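Local structure of carbohydrate deacetylase Agd3 (Neosartorya fumigata, 6NWZ) at residues A[164-174]-A[215-226]; A[147-158]-A[228-236]. The protein is a carbohydrate deacetylase that probably removes N-acetyl groups from the exopolysaccharide galactosaminogalactan and is required for fungal biofilm formation. All blocks are in the same frame, centred on the assembly; numbering follows the deposited sequence.

Contact 1 of 2, residues A[164-174]-A[215-226]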
loop_
_atom_site.group_PDB
_atom_site.type_symbol
_atom_site.label_atom_id
_atom_site.label_comp_id
_atom_site.label_asym_id
_atom_site.label_seq_id
_atom_site.Cartn_x
_atom_site.Cartn_y
_atom_site.Cartn_z
ATOM N N VAL A 164 1.790 1.619 20.206
ATOM C CA VAL A 164 2.225 2.435 19.081
ATOM C C VAL A 164 2.670 3.794 19.616
ATOM O O VAL A 164 2.452 4.133 20.780
ATOM C CB VAL A 164 1.126 2.607 18.009
ATOM C CG1 VAL A 164 0.782 1.264 17.370
ATOM C CG2 VAL A 164 -0.105 3.268 18.608
ATOM N N SER A 165 3.297 4.574 18.741
ATOM C CA SER A 165 3.909 5.834 19.137
ATOM C C SER A 165 2.968 7.006 18.895
ATOM O O SER A 165 2.274 7.061 17.878
ATOM C CB SER A 165 5.211 6.060 18.369
ATOM O OG SER A 165 5.732 7.347 18.640
ATOM N N THR A 166 2.955 7.947 19.840
ATOM C CA THR A 166 2.212 9.191 19.694
ATOM C C THR A 166 3.117 10.380 19.421
ATOM O O THR A 166 2.623 11.511 19.339
ATOM C CB THR A 166 1.377 9.479 20.947
ATOM O OG1 THR A 166 2.244 9.615 22.082
ATOM C CG2 THR A 166 0.383 8.363 21.193
ATOM N N GLU A 167 4.422 10.157 19.293
ATOM C CA GLU A 167 5.361 11.255 19.126
ATOM C C GLU A 167 5.001 12.069 17.890
ATOM O O GLU A 167 4.843 11.527 16.794
ATOM C CB GLU A 167 6.786 10.709 19.027
ATOM C CG GLU A 167 7.874 11.768 18.987
ATOM C CD GLU A 167 9.257 11.176 19.205
ATOM O OE1 GLU A 167 9.359 10.152 19.914
ATOM O OE2 GLU A 167 10.240 11.728 18.665
ATOM N N GLY A 168 4.840 13.377 18.083
ATOM C CA GLY A 168 4.439 14.266 17.021
ATOM C C GLY A 168 2.950 14.510 16.925
ATOM O O GLY A 168 2.535 15.452 16.245
ATOM N N LEU A 169 2.136 13.689 17.577
ATOM C CA LEU A 169 0.691 13.864 17.593
ATOM C C LEU A 169 0.296 14.466 18.935
ATOM O O LEU A 169 0.489 13.836 19.981
ATOM C CB LEU A 169 -0.024 12.532 17.370
ATOM C CG LEU A 169 0.285 11.767 16.083
ATOM C CD1 LEU A 169 -0.439 10.422 16.064
ATOM C CD2 LEU A 169 -0.094 12.602 14.872
ATOM N N TRP A 170 -0.238 15.683 18.907
ATOM C CA TRP A 170 -0.690 16.312 20.140
ATOM C C TRP A 170 -1.927 15.587 20.659
ATOM O O TRP A 170 -2.879 15.355 19.907
ATOM C CB TRP A 170 -0.988 17.791 19.897
ATOM C CG TRP A 170 -1.076 18.600 21.152
ATOM C CD1 TRP A 170 -2.208 19.092 21.733
ATOM C CD2 TRP A 170 0.015 19.009 21.986
ATOM N NE1 TRP A 170 -1.889 19.786 22.878
ATOM C CE2 TRP A 170 -0.531 19.748 23.055
ATOM C CE3 TRP A 170 1.400 18.825 21.931
ATOM C CZ2 TRP A 170 0.260 20.301 24.059
ATOM C CZ3 TRP A 170 2.182 19.371 22.932
ATOM C CH2 TRP A 170 1.611 20.101 23.981
ATOM N N HIS A 171 -1.912 15.216 21.941
ATOM C CA HIS A 171 -3.040 14.523 22.554
ATOM C C HIS A 171 -3.301 15.094 23.945
ATOM O O HIS A 171 -2.575 15.964 24.432
ATOM C CB HIS A 171 -2.802 13.013 22.610
ATOM C CG HIS A 171 -1.485 12.628 23.205
ATOM N ND1 HIS A 171 -0.316 12.607 22.474
ATOM C CD2 HIS A 171 -1.151 12.245 24.461
ATOM C CE1 HIS A 171 0.682 12.225 23.252
ATOM N NE2 HIS A 171 0.203 12.004 24.463
ATOM N N TYR A 172 -4.365 14.610 24.583
ATOM C CA TYR A 172 -4.775 15.093 25.900
ATOM C C TYR A 172 -5.150 13.898 26.766
ATOM O O TYR A 172 -6.230 13.310 26.588
ATOM C CB TYR A 172 -5.945 16.068 25.807
ATOM C CG TYR A 172 -5.790 17.158 24.773
ATOM C CD1 TYR A 172 -6.202 16.956 23.462
ATOM C CD2 TYR A 172 -5.246 18.395 25.107
ATOM C CE1 TYR A 172 -6.072 17.944 22.509
ATOM C CE2 TYR A 172 -5.111 19.394 24.156
ATOM C CZ TYR A 172 -5.527 19.160 22.857
ATOM O OH TYR A 172 -5.403 20.139 21.894
ATOM N N PRO A 173 -4.288 13.503 27.698
ATOM C CA PRO A 173 -4.653 12.436 28.636
ATOM C C PRO A 173 -5.941 12.778 29.370
ATOM O O PRO A 173 -6.114 13.890 29.874
ATOM C CB PRO A 173 -3.453 12.379 29.584
ATOM C CG PRO A 173 -2.310 12.869 28.750
ATOM C CD PRO A 173 -2.890 13.936 27.863
ATOM N N ALA A 174 -6.856 11.814 29.419
ATOM C CA ALA A 174 -8.223 12.065 29.848
ATOM C C ALA A 174 -8.635 11.090 30.942
ATOM O O ALA A 174 -7.955 10.096 31.217
ATOM C CB ALA A 174 -9.196 11.963 28.668
ATOM N N PHE A 215 -9.011 11.408 21.694
ATOM C CA PHE A 215 -8.332 12.540 22.323
ATOM C C PHE A 215 -6.908 12.719 21.810
ATOM O O PHE A 215 -5.991 13.016 22.582
ATOM C CB PHE A 215 -8.342 12.359 23.838
ATOM C CG PHE A 215 -9.714 12.156 24.416
ATOM C CD1 PHE A 215 -10.777 12.947 24.011
ATOM C CD2 PHE A 215 -9.943 11.163 25.358
ATOM C CE1 PHE A 215 -12.046 12.758 24.541
ATOM C CE2 PHE A 215 -11.209 10.968 25.891
ATOM C CZ PHE A 215 -12.260 11.767 25.481
ATOM N N ILE A 216 -6.697 12.537 20.507
ATOM C CA ILE A 216 -5.382 12.671 19.895
ATOM C C ILE A 216 -5.582 13.159 18.468
ATOM O O ILE A 216 -6.602 12.872 17.835
ATOM C CB ILE A 216 -4.597 11.335 19.943
ATOM C CG1 ILE A 216 -3.209 11.492 19.324
ATOM C CG2 ILE A 216 -5.372 10.213 19.254
ATOM C CD1 ILE A 216 -2.351 10.260 19.456
ATOM N N GLY A 217 -4.617 13.932 17.972
ATOM C CA GLY A 217 -4.685 14.396 16.599
ATOM C C GLY A 217 -4.379 13.290 15.604
ATOM O O GLY A 217 -3.715 12.302 15.915
ATOM N N PHE A 218 -4.880 13.467 14.384
ATOM C CA PHE A 218 -4.642 12.542 13.286
ATOM C C PHE A 218 -3.844 13.222 12.178
ATOM O O PHE A 218 -4.002 14.420 11.925
ATOM C CB PHE A 218 -5.961 12.005 12.729
ATOM C CG PHE A 218 -6.476 10.801 13.457
ATOM C CD1 PHE A 218 -6.928 10.899 14.760
ATOM C CD2 PHE A 218 -6.514 9.569 12.831
ATOM C CE1 PHE A 218 -7.406 9.784 15.427
ATOM C CE2 PHE A 218 -6.991 8.452 13.490
ATOM C CZ PHE A 218 -7.438 8.559 14.789
ATOM N N ALA A 219 -2.978 12.448 11.516
ATOM C CA ALA A 219 -2.142 12.960 10.435
ATOM C C ALA A 219 -1.739 11.765 9.574
ATOM O O ALA A 219 -0.622 11.251 9.649
ATOM C CB ALA A 219 -0.920 13.708 10.966
ATOM N N THR A 220 -2.687 11.301 8.758
ATOM C CA THR A 220 -2.448 10.144 7.903
ATOM C C THR A 220 -1.387 10.407 6.840
ATOM O O THR A 220 -0.924 9.452 6.210
ATOM C CB THR A 220 -3.753 9.706 7.237
ATOM O OG1 THR A 220 -4.231 10.755 6.381
ATOM C CG2 THR A 220 -4.810 9.394 8.294
ATOM N N ASP A 221 -0.989 11.664 6.630
ATOM C CA ASP A 221 0.005 11.963 5.603
ATOM C C ASP A 221 1.399 11.497 6.011
ATOM O O ASP A 221 2.172 11.032 5.167
ATOM C CB ASP A 221 0.012 13.462 5.288
ATOM C CG ASP A 221 -0.163 14.327 6.527
ATOM O OD1 ASP A 221 -1.002 13.985 7.387
ATOM O OD2 ASP A 221 0.534 15.357 6.640
ATOM N N TRP A 222 1.746 11.615 7.295
ATOM C CA TRP A 222 3.079 11.233 7.750
ATOM C C TRP A 222 3.097 10.215 8.879
ATOM O O TRP A 222 4.124 9.550 9.054
ATOM C CB TRP A 222 3.878 12.471 8.200
ATOM C CG TRP A 222 3.298 13.196 9.384
ATOM C CD1 TRP A 222 2.483 14.292 9.355
ATOM C CD2 TRP A 222 3.491 12.877 10.771
ATOM N NE1 TRP A 222 2.157 14.673 10.636
ATOM C CE2 TRP A 222 2.760 13.820 11.522
ATOM C CE3 TRP A 222 4.210 11.887 11.450
ATOM C CZ2 TRP A 222 2.724 13.799 12.916
ATOM C CZ3 TRP A 222 4.170 11.866 12.835
ATOM C CH2 TRP A 222 3.435 12.817 13.552
ATOM N N SER A 223 2.019 10.059 9.642
ATOM C CA SER A 223 2.047 9.249 10.855
ATOM C C SER A 223 1.555 7.838 10.560
ATOM O O SER A 223 0.418 7.650 10.112
ATOM C CB SER A 223 1.199 9.891 11.953
ATOM O OG SER A 223 1.042 9.011 13.051
ATOM N N ALA A 224 2.412 6.848 10.819
ATOM C CA ALA A 224 1.966 5.462 10.735
ATOM C C ALA A 224 0.948 5.147 11.827
ATOM O O ALA A 224 0.005 4.379 11.597
ATOM C CB ALA A 224 3.161 4.515 10.813
ATOM N N THR A 225 1.112 5.739 13.017
ATOM C CA THR A 225 0.151 5.520 14.098
ATOM C C THR A 225 -1.258 5.922 13.679
ATOM O O THR A 225 -2.222 5.191 13.936
ATOM C CB THR A 225 0.576 6.291 15.353
ATOM O OG1 THR A 225 1.600 5.563 16.044
ATOM C CG2 THR A 225 -0.598 6.494 16.299
ATOM N N SER A 226 -1.396 7.078 13.018
ATOM C CA SER A 226 -2.711 7.518 12.558
ATOM C C SER A 226 -3.311 6.522 11.573
ATOM O O SER A 226 -4.504 6.203 11.651
ATOM C CB SER A 226 -2.610 8.905 11.926
ATOM O OG SER A 226 -2.116 9.853 12.855
#
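Leu169 is the apolar centre of this contact. Its two methyls diverge. CD2 slides past the indole of Trp222, 3.6 Å from CZ2, and also reaches Ala219 CB. CD1 touches Ser223 OG, Ser226 OG and Thr225 CG2 at the start of the helix. With chi1 at -58°, CG stands beside the backbone N, anti to the carbonyl carbon, which directs the branch carbons toward 215-226. Ile216 CD1 touches Leu169 CB and, at 3.8 Å, Thr166 CG2. Farther along, Ala174 CB touches Phe215 CD2.

The backbones pair at a single bridge, His171 with Ile216. Gly217 N donates to Trp170 O at 3.0 Å. Tyr172 N donates to Phe215 O, also at 3.0 Å.

One side-chain bond crosses the contact, from Thr225 OG1 to Ser165 O; its modelled length is too short to be taken literally. The rim of the Trp222 ring meets Glu167 O and Gly168 O, the latter 3.7 Å from CZ2. These carbonyls lie in the type II turn from Thr166 to Leu169. Ser223 is the N-cap of the helix, its OG accepting from Ser226 N at 3.1 Å. Ser226 OG in turn accepts from Ala219 N, which ties the preceding loop to the first turn.

Both segments belong to the N-terminal CBM87 carbohydrate-binding module. The contact joins a loop to the lead-in and first turn of helix 224-237. Strand 144-147 borders 164-174 through Leu145, while Gln143 bonds His171 NE2 and Thr166 OG1. Strand 198-206 lies against Phe215.

Contact 2 of 2, residues A[147-158]-A[228-236]; sequences FTDTSDFPTAGL and YLQHAWITW
Ala232 CB is the point where three side chains of 147-158 converge on the helix. Phe153 lies with one face against it, a CH-pi contact with CB 4.0 Å from the ring centroid and 25° off the normal. Thr150 O lies over the opposite face of that ring. Phe153 takes chi1 38°, which puts CG between its own N and carbonyl carbon and turns the ring along the helix surface. Its CD1 also reaches Trp236 CB. Phe147 comes in end first, with CZ close to Ala232 CB and CE2 3.8 Å from Leu229 CD2. Its ring meets that of Tyr228 obliquely, planes at 55° and centroids 5.9 Å apart.

Leu158 splits its methyls: CD1 goes to Ala232 CB at 3.8 Å, and CD2 to Tyr228 CE1, also at 3.8 Å. Tyr228 has CG anti to the backbone N, which brings CE1 of the ring to Leu158 and CE2 to Phe147.

Thr235 packs on the short 3-10 segment 154-156. Its CG2 faces Thr155 OG1, while its OG1 lies beside Ala156 CB and bonds back to His231 O at 2.6 Å, nearly in line with the C=O. Trp236 presents the rim of its indole to Asp152 O. A water accepts from Trp236 NE1 at 2.6 Å and donates to Asp152 OD1 at 3.1 Å.

The loop after strand 144-147 is thus packed on helix 224-237 of the CBM87 module. Asp152 OD2 pairs with Lys183, and the His231 nitrogens with Tyr47 and Leu536. The Trp236 side chain also lies about 4 Å from that of Glu210, a zinc ligand. No direct hydrogen bond joins the two segments: apolar packing supplies most of the contact, with one water-mediated link between Asp152 and Trp236.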
loop_
_atom_site.group_PDB
_atom_site.type_symbol
_atom_site.label_atom_id
_atom_site.label_comp_id
_atom_site.label_asym_id
_atom_site.label_seq_id
_atom_site.Cartn_x
_atom_site.Cartn_y
_atom_site.Cartn_z
ATOM N N PHE A 147 -4.644 0.074 22.132
ATOM C CA PHE A 147 -6.039 -0.289 22.340
ATOM C C PHE A 147 -6.155 -1.256 23.509
ATOM O O PHE A 147 -5.431 -2.255 23.575
ATOM C CB PHE A 147 -6.630 -0.922 21.080
ATOM C CG PHE A 147 -6.948 0.067 19.999
ATOM C CD1 PHE A 147 -7.986 0.971 20.157
ATOM C CD2 PHE A 147 -6.210 0.094 18.830
ATOM C CE1 PHE A 147 -8.277 1.887 19.168
ATOM C CE2 PHE A 147 -6.496 1.006 17.838
ATOM C CZ PHE A 147 -7.529 1.905 18.007
ATOM N N THR A 148 -7.063 -0.958 24.436
ATOM C CA THR A 148 -7.305 -1.828 25.574
ATOM C C THR A 148 -8.583 -2.642 25.436
ATOM O O THR A 148 -8.781 -3.592 26.201
ATOM C CB THR A 148 -7.356 -1.009 26.864
ATOM O OG1 THR A 148 -8.362 0.003 26.748
ATOM C CG2 THR A 148 -6.012 -0.356 27.112
ATOM N N ASP A 149 -9.441 -2.303 24.480
ATOM C CA ASP A 149 -10.683 -3.038 24.270
ATOM C C ASP A 149 -11.083 -2.853 22.812
ATOM O O ASP A 149 -11.410 -1.739 22.392
ATOM C CB ASP A 149 -11.774 -2.549 25.222
ATOM C CG ASP A 149 -13.056 -3.362 25.122
ATOM O OD1 ASP A 149 -13.089 -4.367 24.379
ATOM O OD2 ASP A 149 -14.040 -2.989 25.794
ATOM N N THR A 150 -11.039 -3.940 22.045
ATOM C CA THR A 150 -11.426 -3.938 20.642
ATOM C C THR A 150 -12.734 -4.679 20.403
ATOM O O THR A 150 -13.062 -4.978 19.250
ATOM C CB THR A 150 -10.316 -4.547 19.784
ATOM O OG1 THR A 150 -10.084 -5.904 20.186
ATOM C CG2 THR A 150 -9.036 -3.757 19.948
ATOM N N SER A 151 -13.491 -4.976 21.464
ATOM C CA SER A 151 -14.706 -5.772 21.341
ATOM C C SER A 151 -15.836 -5.039 20.628
ATOM O O SER A 151 -16.811 -5.686 20.233
ATOM C CB SER A 151 -15.181 -6.215 22.723
ATOM O OG SER A 151 -15.532 -5.093 23.513
ATOM N N ASP A 152 -15.743 -3.723 20.457
ATOM C CA ASP A 152 -16.772 -2.981 19.744
ATOM C C ASP A 152 -16.549 -2.957 18.238
ATOM O O ASP A 152 -17.456 -2.559 17.497
ATOM C CB ASP A 152 -16.856 -1.546 20.276
ATOM C CG ASP A 152 -17.301 -1.486 21.728
ATOM O OD1 ASP A 152 -18.523 -1.513 21.978
ATOM O OD2 ASP A 152 -16.430 -1.420 22.623
ATOM N N PHE A 153 -15.376 -3.377 17.768
ATOM C CA PHE A 153 -15.069 -3.437 16.340
ATOM C C PHE A 153 -14.197 -4.659 16.083
ATOM O O PHE A 153 -13.032 -4.546 15.680
ATOM C CB PHE A 153 -14.387 -2.147 15.876
ATOM C CG PHE A 153 -13.418 -1.574 16.878
ATOM C CD1 PHE A 153 -13.850 -0.680 17.849
ATOM C CD2 PHE A 153 -12.077 -1.923 16.844
ATOM C CE1 PHE A 153 -12.962 -0.150 18.772
ATOM C CE2 PHE A 153 -11.183 -1.396 17.766
ATOM C CZ PHE A 153 -11.626 -0.508 18.730
ATOM N N PRO A 154 -14.744 -5.860 16.298
ATOM C CA PRO A 154 -13.900 -7.062 16.226
ATOM C C PRO A 154 -13.422 -7.398 14.822
ATOM O O PRO A 154 -12.353 -8.005 14.677
ATOM C CB PRO A 154 -14.809 -8.160 16.793
ATOM C CG PRO A 154 -16.196 -7.670 16.536
ATOM C CD PRO A 154 -16.138 -6.177 16.657
ATOM N N THR A 155 -14.170 -7.027 13.781
ATOM C CA THR A 155 -13.720 -7.326 12.427
ATOM C C THR A 155 -12.577 -6.426 11.977
ATOM O O THR A 155 -12.018 -6.656 10.900
ATOM C CB THR A 155 -14.887 -7.222 11.435
ATOM O OG1 THR A 155 -15.526 -5.949 11.575
ATOM C CG2 THR A 155 -15.903 -8.320 11.686
ATOM N N ALA A 156 -12.216 -5.411 12.769
ATOM C CA ALA A 156 -11.088 -4.559 12.413
ATOM C C ALA A 156 -9.763 -5.305 12.488
ATOM O O ALA A 156 -8.796 -4.893 11.839
ATOM C CB ALA A 156 -11.048 -3.326 13.316
ATOM N N GLY A 157 -9.697 -6.390 13.254
ATOM C CA GLY A 157 -8.494 -7.196 13.290
ATOM C C GLY A 157 -7.319 -6.564 13.993
ATOM O O GLY A 157 -6.175 -6.962 13.748
ATOM N N LEU A 158 -7.561 -5.584 14.858
ATOM C CA LEU A 158 -6.483 -4.952 15.602
ATOM C C LEU A 158 -6.148 -5.790 16.830
ATOM O O LEU A 158 -7.046 -6.244 17.547
ATOM C CB LEU A 158 -6.881 -3.536 16.011
ATOM C CG LEU A 158 -7.359 -2.636 14.872
ATOM C CD1 LEU A 158 -7.700 -1.246 15.386
ATOM C CD2 LEU A 158 -6.305 -2.565 13.785
ATOM N N TYR A 228 -2.743 3.444 11.607
ATOM C CA TYR A 228 -3.119 2.279 12.400
ATOM C C TYR A 228 -4.446 2.502 13.112
ATOM O O TYR A 228 -5.324 1.631 13.098
ATOM C CB TYR A 228 -2.024 1.963 13.418
ATOM C CG TYR A 228 -2.380 0.888 14.427
ATOM C CD1 TYR A 228 -2.536 -0.432 14.033
ATOM C CD2 TYR A 228 -2.533 1.189 15.778
ATOM C CE1 TYR A 228 -2.847 -1.422 14.946
ATOM C CE2 TYR A 228 -2.845 0.200 16.703
ATOM C CZ TYR A 228 -3.000 -1.106 16.277
ATOM O OH TYR A 228 -3.309 -2.112 17.171
ATOM N N LEU A 229 -4.604 3.668 13.740
ATOM C CA LEU A 229 -5.798 3.932 14.531
ATOM C C LEU A 229 -7.048 3.996 13.667
ATOM O O LEU A 229 -8.132 3.614 14.123
ATOM C CB LEU A 229 -5.629 5.237 15.309
ATOM C CG LEU A 229 -4.480 5.309 16.318
ATOM C CD1 LEU A 229 -4.448 6.675 16.975
ATOM C CD2 LEU A 229 -4.601 4.215 17.372
ATOM N N GLN A 230 -6.923 4.463 12.423
ATOM C CA GLN A 230 -8.109 4.764 11.628
ATOM C C GLN A 230 -8.949 3.523 11.364
ATOM O O GLN A 230 -10.159 3.632 11.135
ATOM C CB GLN A 230 -7.706 5.421 10.312
ATOM C CG GLN A 230 -6.862 4.540 9.419
ATOM C CD GLN A 230 -6.458 5.241 8.142
ATOM O OE1 GLN A 230 -6.924 6.345 7.851
ATOM N NE2 GLN A 230 -5.580 4.606 7.372
ATOM N N HIS A 231 -8.337 2.338 11.407
ATOM C CA HIS A 231 -9.086 1.109 11.175
ATOM C C HIS A 231 -10.059 0.807 12.306
ATOM O O HIS A 231 -11.019 0.054 12.104
ATOM C CB HIS A 231 -8.116 -0.053 10.972
ATOM C CG HIS A 231 -7.189 0.145 9.816
ATOM N ND1 HIS A 231 -7.608 0.059 8.506
ATOM C CD2 HIS A 231 -5.868 0.441 9.770
ATOM C CE1 HIS A 231 -6.583 0.284 7.703
ATOM N NE2 HIS A 231 -5.515 0.519 8.445
ATOM N N ALA A 232 -9.845 1.384 13.486
ATOM C CA ALA A 232 -10.800 1.203 14.570
ATOM C C ALA A 232 -12.081 1.985 14.305
ATOM O O ALA A 232 -13.181 1.423 14.347
ATOM C CB ALA A 232 -10.169 1.616 15.898
ATOM N N TRP A 233 -11.964 3.285 14.011
ATOM C CA TRP A 233 -13.174 4.088 13.872
ATOM C C TRP A 233 -13.890 3.831 12.552
ATOM O O TRP A 233 -15.114 3.978 12.487
ATOM C CB TRP A 233 -12.869 5.585 14.054
ATOM C CG TRP A 233 -12.048 6.270 12.987
ATOM C CD1 TRP A 233 -10.724 6.594 13.060
ATOM C CD2 TRP A 233 -12.509 6.763 11.717
ATOM N NE1 TRP A 233 -10.327 7.235 11.910
ATOM C CE2 TRP A 233 -11.403 7.352 11.070
ATOM C CE3 TRP A 233 -13.745 6.752 11.059
ATOM C CZ2 TRP A 233 -11.493 7.922 9.800
ATOM C CZ3 TRP A 233 -13.833 7.318 9.795
ATOM C CH2 TRP A 233 -12.713 7.896 9.180
ATOM N N ILE A 234 -13.168 3.424 11.507
ATOM C CA ILE A 234 -13.827 3.072 10.251
ATOM C C ILE A 234 -14.660 1.807 10.423
ATOM O O ILE A 234 -15.826 1.751 10.015
ATOM C CB ILE A 234 -12.797 2.918 9.120
ATOM C CG1 ILE A 234 -12.153 4.267 8.798
ATOM C CG2 ILE A 234 -13.457 2.321 7.882
ATOM C CD1 ILE A 234 -11.088 4.192 7.736
ATOM N N THR A 235 -14.071 0.768 11.026
ATOM C CA THR A 235 -14.803 -0.478 11.236
ATOM C C THR A 235 -15.987 -0.271 12.171
ATOM O O THR A 235 -17.059 -0.852 11.968
ATOM C CB THR A 235 -13.875 -1.555 11.800
ATOM O OG1 THR A 235 -12.698 -1.660 10.991
ATOM C CG2 THR A 235 -14.584 -2.898 11.824
ATOM N N TRP A 236 -15.807 0.548 13.209
ATOM C CA TRP A 236 -16.899 0.808 14.141
ATOM C C TRP A 236 -17.983 1.663 13.497
ATOM O O TRP A 236 -19.178 1.406 13.687
ATOM C CB TRP A 236 -16.359 1.483 15.402
ATOM C CG TRP A 236 -17.414 1.798 16.418
ATOM C CD1 TRP A 236 -17.922 0.950 17.358
ATOM C CD2 TRP A 236 -18.088 3.051 16.603
ATOM N NE1 TRP A 236 -18.872 1.594 18.114
ATOM C CE2 TRP A 236 -18.994 2.885 17.669
ATOM C CE3 TRP A 236 -18.016 4.294 15.967
ATOM C CZ2 TRP A 236 -19.821 3.913 18.115
ATOM C CZ3 TRP A 236 -18.839 5.316 16.414
ATOM C CH2 TRP A 236 -19.729 5.117 17.477
HETATM O O HOH W 1 -20.087 0.176 19.896
#

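From the N terminus, 147-158 begins at the end of strand 144-147 and is the first half of contact 2. Segment 164-174 comes soon after and starts contact 1. The chain then runs through a largely stranded stretch to 215-226, where contact 1 closes a loop of 40 intervening residues. Segment 228-236 follows almost at once and closes the wider loop of contact 2, with 69 residues between. The inner loop thus sits within the outer one, and the two do not cross. Both use helix 224-237, and they touch at several places, among them Val164 CG1 on Tyr228 CD2. Together they bind this helix and its lead-in to the loops flanking strand 164-165.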